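Local coordinates for GNA33 (Neisseria gonorrhoeae FA 1090, PDB 2G5D), which probably acts as a lytic transglycosylase, cleaving the MurNAc-GlcNAc linkage of peptidoglycan exolytically and leaving a 1,6-anhydro bond in the MurNAc residue, at residues G26-A31 with L412-K417; W106-N111 with G406-L411; Q56-S61 with Q94-F99; G38-T43 with R344-L349. All coordinates share one frame; numbering follows the deposited sequence.

Interaction 1. Residues G26-A31 with L412-K417; sequences GIPDPA and LPNGMK
The flat carboxamide of Asn414 and the ring of Pro28 run alongside each other with the same heading. CB and CG of Pro28 pass the carboxamide, with CB 3.9 Å from Asn414 OD1. Asn414 ND2 donates to Gly26 O at 3.2 Å. The bond is bent, 136° at the hydrogen. Gly26 O is tilted from the amide plane, and the donor stands above the carbonyl plane of Gly26. ND2 also donates to Arg101 O, and OD1 bonds Thr104 OG1, so both ends of the amide are held and its rotation is fixed. With CG anti to the carbonyl carbon (chi1 -60°), the carboxamide is carried toward Gly26 and Pro28.

The second flat group is the carboxylate of Asp29. The Asp29 and Lys417 side chains meet nearly perpendicular. OD1 forms a rather long salt bridge to Lys417 NZ, 3.6 Å, and OD2 touches Lys417 CG at 3.5 Å. Bends at the end of the lysine chain bring NZ back toward Asp29 OD1. One water joins the segments: it accepts from Asp29 N and Gly415 N and donates to Asp29 OD2 at 2.9 Å.

Residues 413-416 form a type II beta turn, closed by Met416 N to Pro413 O at 2.8 Å. Gly415 takes its third position with positive phi, 102°, as glycine often does there.

This is a surface contact. The irregular N-terminal segment 26-31 lies before strand 34-37 and packs on the turn that follows strand 403-413. Strand 103-110 borders both segments: Pro28 touches Thr104, and Asp29 and Lys417 touch Trp106.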
# COMPACT_ATOMS: atom_id res chain seq x y z
N GLY A 26 -4.27 30.53 -9.56
CA GLY A 26 -5.52 30.07 -10.16
C GLY A 26 -6.71 30.17 -9.21
O GLY A 26 -6.55 30.28 -8.00
N ILE A 27 -7.91 30.12 -9.78
CA ILE A 27 -9.10 30.65 -9.12
C ILE A 27 -9.91 29.56 -8.42
O ILE A 27 -10.34 28.61 -9.06
CB ILE A 27 -9.96 31.40 -10.16
CG1 ILE A 27 -9.14 32.53 -10.78
CG2 ILE A 27 -11.29 31.92 -9.54
CD1 ILE A 27 -9.57 32.91 -12.18
N PRO A 28 -10.09 29.68 -7.09
CA PRO A 28 -10.82 28.62 -6.37
C PRO A 28 -12.33 28.66 -6.61
O PRO A 28 -12.92 29.73 -6.75
CB PRO A 28 -10.53 28.92 -4.89
CG PRO A 28 -9.79 30.20 -4.83
CD PRO A 28 -9.64 30.77 -6.20
N ASP A 29 -12.94 27.48 -6.70
CA ASP A 29 -14.38 27.34 -6.64
C ASP A 29 -14.80 27.90 -5.28
O ASP A 29 -14.11 27.67 -4.28
CB ASP A 29 -14.79 25.88 -6.82
CG ASP A 29 -14.48 25.37 -8.22
OD1 ASP A 29 -15.01 25.94 -9.18
OD2 ASP A 29 -13.69 24.43 -8.38
N PRO A 30 -15.90 28.69 -5.25
CA PRO A 30 -16.23 29.35 -3.98
C PRO A 30 -16.86 28.41 -2.93
O PRO A 30 -17.30 27.30 -3.26
CB PRO A 30 -17.19 30.46 -4.41
CG PRO A 30 -17.78 30.00 -5.70
CD PRO A 30 -16.81 29.06 -6.34
N ALA A 31 -16.86 28.85 -1.67
CA ALA A 31 -17.37 28.06 -0.54
C ALA A 31 -18.80 27.58 -0.81
O ALA A 31 -19.62 28.31 -1.37
CB ALA A 31 -17.28 28.86 0.75
N LEU A 412 -7.26 20.22 -3.58
CA LEU A 412 -6.93 20.14 -5.00
C LEU A 412 -6.50 21.53 -5.44
O LEU A 412 -7.03 22.54 -4.91
CB LEU A 412 -8.16 19.69 -5.83
CG LEU A 412 -8.64 18.26 -5.58
CD1 LEU A 412 -10.02 18.03 -6.21
CD2 LEU A 412 -7.60 17.23 -6.08
N PRO A 413 -5.57 21.60 -6.42
CA PRO A 413 -5.17 22.91 -6.96
C PRO A 413 -6.40 23.76 -7.31
O PRO A 413 -7.32 23.25 -7.97
CB PRO A 413 -4.39 22.53 -8.21
CG PRO A 413 -3.82 21.18 -7.88
CD PRO A 413 -4.88 20.49 -7.09
N ASN A 414 -6.43 25.02 -6.85
CA ASN A 414 -7.57 25.92 -7.11
C ASN A 414 -8.05 25.80 -8.55
O ASN A 414 -7.25 25.96 -9.47
CB ASN A 414 -7.18 27.37 -6.89
CG ASN A 414 -6.70 27.66 -5.50
OD1 ASN A 414 -7.13 27.03 -4.54
ND2 ASN A 414 -5.85 28.66 -5.38
N GLY A 415 -9.34 25.54 -8.74
CA GLY A 415 -9.90 25.37 -10.08
C GLY A 415 -10.14 23.93 -10.47
O GLY A 415 -11.05 23.64 -11.24
N MET A 416 -9.33 23.02 -9.94
CA MET A 416 -9.50 21.60 -10.23
C MET A 416 -10.60 21.00 -9.33
O MET A 416 -10.56 21.12 -8.11
CB MET A 416 -8.18 20.85 -10.08
CG MET A 416 -8.28 19.35 -10.30
SD MET A 416 -6.85 18.42 -9.69
CE MET A 416 -5.57 19.00 -10.80
N LYS A 417 -11.58 20.37 -9.96
CA LYS A 417 -12.68 19.78 -9.23
C LYS A 417 -12.38 18.33 -8.90
O LYS A 417 -11.63 17.67 -9.63
CB LYS A 417 -14.00 19.95 -10.00
CG LYS A 417 -14.53 21.40 -9.93
CD LYS A 417 -16.01 21.50 -10.19
CE LYS A 417 -16.28 22.06 -11.57
NZ LYS A 417 -15.94 23.49 -11.60
O HOH W 1 -11.42 25.05 -6.70

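Interaction 2. Residues W106-N111 with G406-L411; sequences WQVAGN and GYVWQL
Trp106 and Gln410 form an antiparallel hydrogen-bonded pair. Trp106 N donates to Gln410 O at 2.7 Å, and Gln410 N returns a bond to Trp106 O at 2.8 Å. Trp106 O also receives a CA-H...O contact from Trp409. Gln410 O lies at the edge of the Trp106 ring, in its plane.

Farther along, Val108 N donates to Val408 O at 3.2 Å. Here a water replaces the next direct link: it accepts from Val408 N, and it lies 2.8 Å from Val108 O and can donate to it. A second water accepts from Gln107 NE2 at 2.7 Å and gives Val408 O a weak bond. It lies over one face of the Trp409 ring, toward the rim.

These are neighbouring strands, 103-110 and 403-413, in the beta-barrel part of the protein. Strand 403-413 belongs largely to the 3D domain, of the double-psi beta-barrel clan. Over 106-110 and 406-411 the N-to-C directions are 135° apart, well short of antiparallel.

Gln107 and Trp409 are the non-hydrogen-bonded pair. Gln107 CG is anti to the backbone N (chi1 -177°), and the chain runs extended beside the indole. Its amide lies 18° from the ring plane. CG makes an off-centre CH-pi contact, 4.2 Å from the centroid of the five-membered ring. Val108 CB meets Val408 CG2. The amide oxygen of Gln410 is satisfied by Thr348 N, from the loop before strand 352-358.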
# COMPACT_ATOMS: atom_id res chain seq x y z
N TRP A 106 -12.07 20.30 -0.29
CA TRP A 106 -13.37 19.70 -0.62
C TRP A 106 -13.70 18.67 0.42
O TRP A 106 -13.09 17.59 0.44
CB TRP A 106 -13.36 19.02 -1.99
CG TRP A 106 -13.12 19.97 -3.13
CD1 TRP A 106 -11.90 20.48 -3.51
CD2 TRP A 106 -14.09 20.53 -4.01
NE1 TRP A 106 -12.07 21.31 -4.60
CE2 TRP A 106 -13.40 21.35 -4.94
CE3 TRP A 106 -15.49 20.39 -4.15
CZ2 TRP A 106 -14.05 22.04 -5.97
CZ3 TRP A 106 -16.15 21.09 -5.18
CH2 TRP A 106 -15.42 21.91 -6.07
N GLN A 107 -14.66 19.00 1.29
CA GLN A 107 -15.17 18.05 2.28
C GLN A 107 -15.90 16.89 1.58
O GLN A 107 -16.68 17.12 0.65
CB GLN A 107 -16.09 18.74 3.27
CG GLN A 107 -16.57 17.80 4.34
CD GLN A 107 -17.27 18.52 5.48
OE1 GLN A 107 -18.14 19.36 5.25
NE2 GLN A 107 -16.92 18.15 6.72
N VAL A 108 -15.63 15.67 2.02
CA VAL A 108 -16.09 14.46 1.32
C VAL A 108 -17.22 13.77 2.09
O VAL A 108 -17.08 13.46 3.28
CB VAL A 108 -14.90 13.47 1.05
CG1 VAL A 108 -15.40 12.23 0.27
CG2 VAL A 108 -13.75 14.15 0.29
N ALA A 109 -18.36 13.59 1.41
CA ALA A 109 -19.41 12.72 1.93
C ALA A 109 -19.57 11.50 1.04
O ALA A 109 -19.64 11.62 -0.18
CB ALA A 109 -20.74 13.47 2.09
N GLY A 110 -19.60 10.33 1.66
CA GLY A 110 -19.91 9.08 0.97
C GLY A 110 -21.27 8.56 1.40
O GLY A 110 -21.49 8.22 2.57
N ASN A 111 -22.18 8.47 0.43
CA ASN A 111 -23.52 7.93 0.67
C ASN A 111 -24.24 8.62 1.83
O ASN A 111 -24.82 7.97 2.71
CB ASN A 111 -23.43 6.41 0.86
CG ASN A 111 -22.85 5.71 -0.35
OD1 ASN A 111 -23.29 5.95 -1.48
ND2 ASN A 111 -21.86 4.86 -0.12
N GLY A 406 -13.45 8.43 10.89
CA GLY A 406 -12.70 9.58 10.44
C GLY A 406 -13.46 10.40 9.42
O GLY A 406 -14.41 9.92 8.80
N TYR A 407 -13.01 11.64 9.27
CA TYR A 407 -13.58 12.61 8.35
C TYR A 407 -12.48 13.02 7.41
O TYR A 407 -11.33 13.14 7.83
CB TYR A 407 -14.09 13.82 9.11
CG TYR A 407 -15.15 13.43 10.09
CD1 TYR A 407 -14.85 13.27 11.44
CD2 TYR A 407 -16.44 13.16 9.66
CE1 TYR A 407 -15.83 12.87 12.34
CE2 TYR A 407 -17.44 12.78 10.56
CZ TYR A 407 -17.12 12.63 11.89
OH TYR A 407 -18.10 12.24 12.77
N VAL A 408 -12.83 13.25 6.15
CA VAL A 408 -11.78 13.59 5.21
C VAL A 408 -12.09 14.81 4.36
O VAL A 408 -13.24 15.09 4.02
CB VAL A 408 -11.32 12.36 4.34
CG1 VAL A 408 -11.03 11.13 5.23
CG2 VAL A 408 -12.29 12.04 3.25
N TRP A 409 -11.04 15.55 4.02
CA TRP A 409 -11.19 16.68 3.12
C TRP A 409 -10.13 16.48 2.10
O TRP A 409 -8.97 16.23 2.45
CB TRP A 409 -10.93 18.02 3.82
CG TRP A 409 -11.93 18.42 4.89
CD1 TRP A 409 -12.86 19.39 4.79
CD2 TRP A 409 -12.01 17.91 6.22
NE1 TRP A 409 -13.55 19.53 5.99
CE2 TRP A 409 -13.05 18.62 6.88
CE3 TRP A 409 -11.31 16.92 6.93
CZ2 TRP A 409 -13.43 18.36 8.22
CZ3 TRP A 409 -11.69 16.65 8.26
CH2 TRP A 409 -12.74 17.36 8.89
N GLN A 410 -10.50 16.61 0.84
CA GLN A 410 -9.52 16.50 -0.24
C GLN A 410 -9.12 17.91 -0.71
O GLN A 410 -10.00 18.72 -1.00
CB GLN A 410 -10.19 15.72 -1.38
CG GLN A 410 -9.30 15.50 -2.59
CD GLN A 410 -9.91 14.59 -3.64
OE1 GLN A 410 -9.19 13.95 -4.38
NE2 GLN A 410 -11.25 14.55 -3.73
N LEU A 411 -7.80 18.20 -0.77
CA LEU A 411 -7.26 19.50 -1.27
C LEU A 411 -6.78 19.34 -2.71
O LEU A 411 -6.05 18.42 -3.02
CB LEU A 411 -6.15 20.08 -0.35
CG LEU A 411 -6.59 20.73 0.99
CD1 LEU A 411 -7.30 19.73 1.86
CD2 LEU A 411 -5.42 21.36 1.77
O HOH W 2 -15.27 16.01 6.58
O HOH W 3 -15.60 13.33 5.71

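Interaction 3. Residues Q56-S61 with Q94-F99; sequences QDFAKS and QAKRFF
Phe58 and Lys96 make a CH-pi contact. Lys96 CB lies over one face of the Phe58 ring, 3.9 Å from its centroid and 29° off the ring normal. The aliphatic chain then continues past the ring rim, where CG and CD are each 3.5 Å from Phe58 CE1. Lys96 CG is anti to the backbone N (chi1 -178°), which brings it beside the ring. The opposite face of Phe58 is covered by Gln56 CB, over the centre, so the ring is clamped between its own segment and the facing helix.

Apolar packing comes next. Ala95 CB touches Phe58 CB at 3.7 Å. Phe58 and Phe99 run antiparallel past one another, with CD2 of Phe58 and CD1 of Phe99 3.7 Å apart. Ser61 CB meets Phe99 CE1 at 3.8 Å.

The carbonyl oxygen of Phe58 makes contacts of another kind. It lies 3.2 Å from Ala95 CB and sits at the edge of the Phe99 ring, in its plane.

The contact joins the first turn of helix 58-72 to helix 92-102. The two helices pack together with strand 365-375 alongside, where Leu369 touches both Phe58 and Phe99.

Polar bonds stay within the first segment or go elsewhere. Asp57 is the N-cap of helix 58-72, and OD1 accepts a weak capping bond from Lys60 N. Asp57 OD2 forms a salt bridge with Lys60 NZ, 2.8 Å, on the syn side but tilted from the carboxylate plane. The hydroxyl of Ser61 bonds Leu369 O, while the amide of Gln56 is held by His52, Asn367 and Leu369.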
# COMPACT_ATOMS: atom_id res chain seq x y z
N GLN A 56 -0.96 22.35 12.44
CA GLN A 56 -0.28 21.34 11.63
C GLN A 56 1.23 21.53 11.48
O GLN A 56 1.72 22.64 11.37
CB GLN A 56 -0.87 21.25 10.23
CG GLN A 56 -2.29 20.67 10.15
CD GLN A 56 -2.37 19.32 10.82
OE1 GLN A 56 -1.78 18.35 10.35
NE2 GLN A 56 -3.07 19.26 11.96
N ASP A 57 1.94 20.41 11.43
CA ASP A 57 3.33 20.41 10.99
C ASP A 57 3.30 20.39 9.45
O ASP A 57 3.48 19.34 8.79
CB ASP A 57 4.08 19.22 11.59
CG ASP A 57 5.58 19.33 11.44
OD1 ASP A 57 6.06 20.11 10.58
OD2 ASP A 57 6.27 18.64 12.18
N PHE A 58 3.04 21.57 8.88
CA PHE A 58 2.99 21.76 7.44
C PHE A 58 4.35 21.57 6.75
O PHE A 58 4.40 21.37 5.53
CB PHE A 58 2.43 23.16 7.09
CG PHE A 58 0.97 23.33 7.37
CD1 PHE A 58 0.56 24.12 8.44
CD2 PHE A 58 -0.00 22.74 6.57
CE1 PHE A 58 -0.81 24.31 8.72
CE2 PHE A 58 -1.39 22.92 6.85
CZ PHE A 58 -1.79 23.71 7.91
N ALA A 59 5.45 21.65 7.50
CA ALA A 59 6.77 21.33 6.90
C ALA A 59 6.77 19.86 6.48
O ALA A 59 7.21 19.51 5.36
CB ALA A 59 7.91 21.60 7.91
N LYS A 60 6.27 19.01 7.37
CA LYS A 60 6.20 17.58 7.12
C LYS A 60 5.22 17.25 5.97
O LYS A 60 5.56 16.43 5.11
CB LYS A 60 5.92 16.79 8.41
CG LYS A 60 7.18 16.58 9.22
CD LYS A 60 6.96 15.84 10.54
CE LYS A 60 8.19 15.95 11.46
NZ LYS A 60 8.68 17.39 11.61
N SER A 61 4.06 17.93 5.91
CA SER A 61 3.12 17.71 4.80
C SER A 61 3.75 18.15 3.49
O SER A 61 3.55 17.50 2.46
CB SER A 61 1.80 18.51 4.98
OG SER A 61 1.23 18.26 6.25
N GLN A 94 5.66 28.98 5.98
CA GLN A 94 5.59 29.08 4.51
C GLN A 94 4.76 27.98 3.84
O GLN A 94 4.01 28.23 2.88
CB GLN A 94 7.02 29.05 3.97
CG GLN A 94 7.79 30.37 4.15
CD GLN A 94 8.54 30.54 5.49
OE1 GLN A 94 9.18 31.58 5.70
NE2 GLN A 94 8.50 29.54 6.36
N ALA A 95 4.91 26.76 4.36
CA ALA A 95 4.21 25.58 3.87
C ALA A 95 2.71 25.67 4.12
O ALA A 95 1.93 25.26 3.29
CB ALA A 95 4.79 24.33 4.50
N LYS A 96 2.30 26.20 5.27
CA LYS A 96 0.87 26.51 5.49
C LYS A 96 0.31 27.45 4.42
O LYS A 96 -0.77 27.21 3.86
CB LYS A 96 0.66 27.15 6.85
CG LYS A 96 -0.81 27.45 7.16
CD LYS A 96 -0.97 27.85 8.59
CE LYS A 96 -1.94 28.97 8.73
NZ LYS A 96 -1.60 29.79 9.92
N ARG A 97 1.04 28.54 4.18
CA ARG A 97 0.61 29.54 3.19
C ARG A 97 0.51 29.02 1.78
O ARG A 97 -0.40 29.41 1.06
CB ARG A 97 1.45 30.80 3.28
CG ARG A 97 0.97 31.60 4.42
CD ARG A 97 2.09 32.11 5.31
NE ARG A 97 2.53 33.43 4.91
CZ ARG A 97 2.02 34.56 5.41
NH1 ARG A 97 2.51 35.73 4.99
NH2 ARG A 97 1.05 34.52 6.32
N PHE A 98 1.43 28.12 1.41
CA PHE A 98 1.38 27.32 0.18
C PHE A 98 0.08 26.49 0.03
O PHE A 98 -0.54 26.50 -1.04
CB PHE A 98 2.61 26.41 0.12
CG PHE A 98 2.58 25.38 -0.98
CD1 PHE A 98 2.69 25.77 -2.32
CD2 PHE A 98 2.46 24.02 -0.68
CE1 PHE A 98 2.66 24.82 -3.34
CE2 PHE A 98 2.43 23.06 -1.69
CZ PHE A 98 2.53 23.46 -3.01
N PHE A 99 -0.31 25.77 1.09
CA PHE A 99 -1.50 24.93 1.03
C PHE A 99 -2.77 25.80 1.03
O PHE A 99 -3.76 25.43 0.45
CB PHE A 99 -1.53 23.84 2.14
CG PHE A 99 -0.48 22.75 1.98
CD1 PHE A 99 0.58 22.62 2.89
CD2 PHE A 99 -0.53 21.87 0.87
CE1 PHE A 99 1.57 21.60 2.72
CE2 PHE A 99 0.46 20.87 0.70
CZ PHE A 99 1.50 20.73 1.63

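Interaction 4. Residues G38-T43 with R344-L349; sequences GGAVYT and RHYITL
The hairpin of strands 34-37 and 40-44, near the N-terminus, meets the loop between strands 339-342 and 352-358, which lies in the 3D domain. The hairpin uses its turn and strand 40-44. Two tyrosines make the join, one from each segment, and each gives its hydroxyl proton to a backbone carbonyl of the opposite segment.

Tyr346 reaches to Gly38 in the turn, where its OH donates to Gly38 O at 2.6 Å. The hydroxyl lies in the carbonyl plane, on a lone pair, with a C=O...O angle of 134°. Tyr42 reaches back, and its OH donates to Tyr346 O at 2.8 Å. That approach also lies in the carbonyl plane on a lone pair, at a sharper angle of 114°. Tyr42 OH comes close to Tyr346 CA as well, 3.4 Å, and sits at the edge of the Tyr346 ring, in its plane.

Ala40 CB packs obliquely against the Tyr346 ring, 3.6 Å from Tyr346 CD2 and from CE2. Gly38, with positive phi, lets the backbone come close to Tyr346.

Around the contact, Tyr420 meets the Tyr346 ring with planes about 25° apart, and Ala382 touches both Ala40 and Tyr346. Tyr42 packs on Gln410 of strand 403-413. His345 bonds through ND1 to Arg421 O, so the C-terminal end of the chain also grips this loop.

The chemistry is that of neutral side chains reaching backbone acceptors. The two bonds fix both phenol groups, give Gly38 O and Tyr346 O each a hydroxyl donor, and tie hairpin to loop without a salt bridge.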
# COMPACT_ATOMS: atom_id res chain seq x y z
N GLY A 38 -21.29 8.86 -7.82
CA GLY A 38 -21.03 7.59 -7.14
C GLY A 38 -21.58 7.47 -5.74
O GLY A 38 -21.05 6.67 -4.95
N GLY A 39 -22.62 8.25 -5.43
CA GLY A 39 -23.13 8.42 -4.05
C GLY A 39 -22.33 9.44 -3.23
O GLY A 39 -22.73 9.83 -2.12
N ALA A 40 -21.19 9.88 -3.76
CA ALA A 40 -20.34 10.85 -3.09
C ALA A 40 -20.68 12.30 -3.43
O ALA A 40 -21.11 12.62 -4.56
CB ALA A 40 -18.84 10.56 -3.34
N VAL A 41 -20.50 13.16 -2.44
CA VAL A 41 -20.70 14.61 -2.61
C VAL A 41 -19.49 15.37 -2.05
O VAL A 41 -19.08 15.18 -0.91
CB VAL A 41 -22.07 15.10 -2.01
CG1 VAL A 41 -22.24 16.60 -2.14
CG2 VAL A 41 -23.24 14.41 -2.70
N TYR A 42 -18.89 16.22 -2.87
CA TYR A 42 -17.73 17.02 -2.45
C TYR A 42 -18.14 18.48 -2.32
O TYR A 42 -18.73 19.03 -3.23
CB TYR A 42 -16.62 16.91 -3.49
CG TYR A 42 -16.23 15.51 -3.92
CD1 TYR A 42 -16.90 14.90 -4.97
CD2 TYR A 42 -15.16 14.83 -3.33
CE1 TYR A 42 -16.56 13.63 -5.41
CE2 TYR A 42 -14.79 13.54 -3.77
CZ TYR A 42 -15.51 12.95 -4.83
OH TYR A 42 -15.22 11.70 -5.32
N THR A 43 -17.81 19.11 -1.19
CA THR A 43 -18.23 20.48 -0.90
C THR A 43 -17.03 21.32 -0.53
O THR A 43 -16.28 20.96 0.39
CB THR A 43 -19.29 20.53 0.25
OG1 THR A 43 -20.37 19.66 -0.08
CG2 THR A 43 -19.86 21.93 0.47
N ARG A 344 -9.44 5.33 -5.42
CA ARG A 344 -9.30 6.21 -6.58
C ARG A 344 -10.58 6.47 -7.38
O ARG A 344 -10.59 7.32 -8.28
CB ARG A 344 -8.24 5.67 -7.52
CG ARG A 344 -6.83 5.88 -7.04
CD ARG A 344 -5.86 5.42 -8.11
NE ARG A 344 -5.77 6.43 -9.15
CZ ARG A 344 -4.94 6.37 -10.19
NH1 ARG A 344 -4.12 5.33 -10.32
NH2 ARG A 344 -4.92 7.36 -11.08
N HIS A 345 -11.64 5.73 -7.08
CA HIS A 345 -12.96 6.06 -7.58
C HIS A 345 -13.37 7.43 -7.08
O HIS A 345 -14.18 8.10 -7.72
CB HIS A 345 -14.00 5.06 -7.09
CG HIS A 345 -13.91 3.71 -7.75
ND1 HIS A 345 -13.81 3.57 -9.12
CD2 HIS A 345 -13.97 2.46 -7.24
CE1 HIS A 345 -13.79 2.28 -9.42
NE2 HIS A 345 -13.88 1.59 -8.30
N TYR A 346 -12.81 7.80 -5.93
CA TYR A 346 -13.27 8.95 -5.15
C TYR A 346 -12.21 10.03 -4.92
O TYR A 346 -12.52 11.23 -4.97
CB TYR A 346 -13.93 8.48 -3.84
CG TYR A 346 -15.21 7.68 -4.08
CD1 TYR A 346 -15.26 6.31 -3.85
CD2 TYR A 346 -16.36 8.30 -4.61
CE1 TYR A 346 -16.42 5.57 -4.11
CE2 TYR A 346 -17.52 7.57 -4.87
CZ TYR A 346 -17.55 6.20 -4.61
OH TYR A 346 -18.70 5.47 -4.85
N ILE A 347 -10.96 9.60 -4.69
CA ILE A 347 -9.86 10.52 -4.36
C ILE A 347 -8.87 10.59 -5.51
O ILE A 347 -8.48 9.57 -6.06
CB ILE A 347 -9.07 10.11 -3.05
CG1 ILE A 347 -10.03 9.89 -1.85
CG2 ILE A 347 -7.93 11.11 -2.73
CD1 ILE A 347 -10.99 11.04 -1.57
N THR A 348 -8.49 11.82 -5.87
CA THR A 348 -7.52 12.06 -6.93
C THR A 348 -6.15 11.65 -6.39
O THR A 348 -5.77 12.07 -5.29
CB THR A 348 -7.56 13.54 -7.40
OG1 THR A 348 -8.89 13.85 -7.85
CG2 THR A 348 -6.60 13.75 -8.56
N LEU A 349 -5.44 10.81 -7.13
CA LEU A 349 -4.18 10.24 -6.64
C LEU A 349 -3.09 11.31 -6.57
O LEU A 349 -2.86 12.03 -7.53
CB LEU A 349 -3.72 9.01 -7.47
CG LEU A 349 -2.55 8.20 -6.88
CD1 LEU A 349 -2.95 7.44 -5.57
CD2 LEU A 349 -2.02 7.23 -7.92

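Overall arrangement
Interactions 1, 2 and 4 cluster together, with the centres of 2 and 4 about 8 Å apart and interaction 1 about 16 Å from either. Strands 40-44, 103-110 and 403-413 are successive neighbours and link all three. Interactions 1 and 2, and 2 and 4, are in direct contact. Interaction 3 lies apart, about 18 to 24 Å from the others between centres, yet helix 92-102 runs directly into strand 103-110. Along the chain, interaction 1 encloses the rest, 4 and 2 interleave, and 3 closes before 2 opens. N-terminal elements are thus joined to the C-terminal 3D domain.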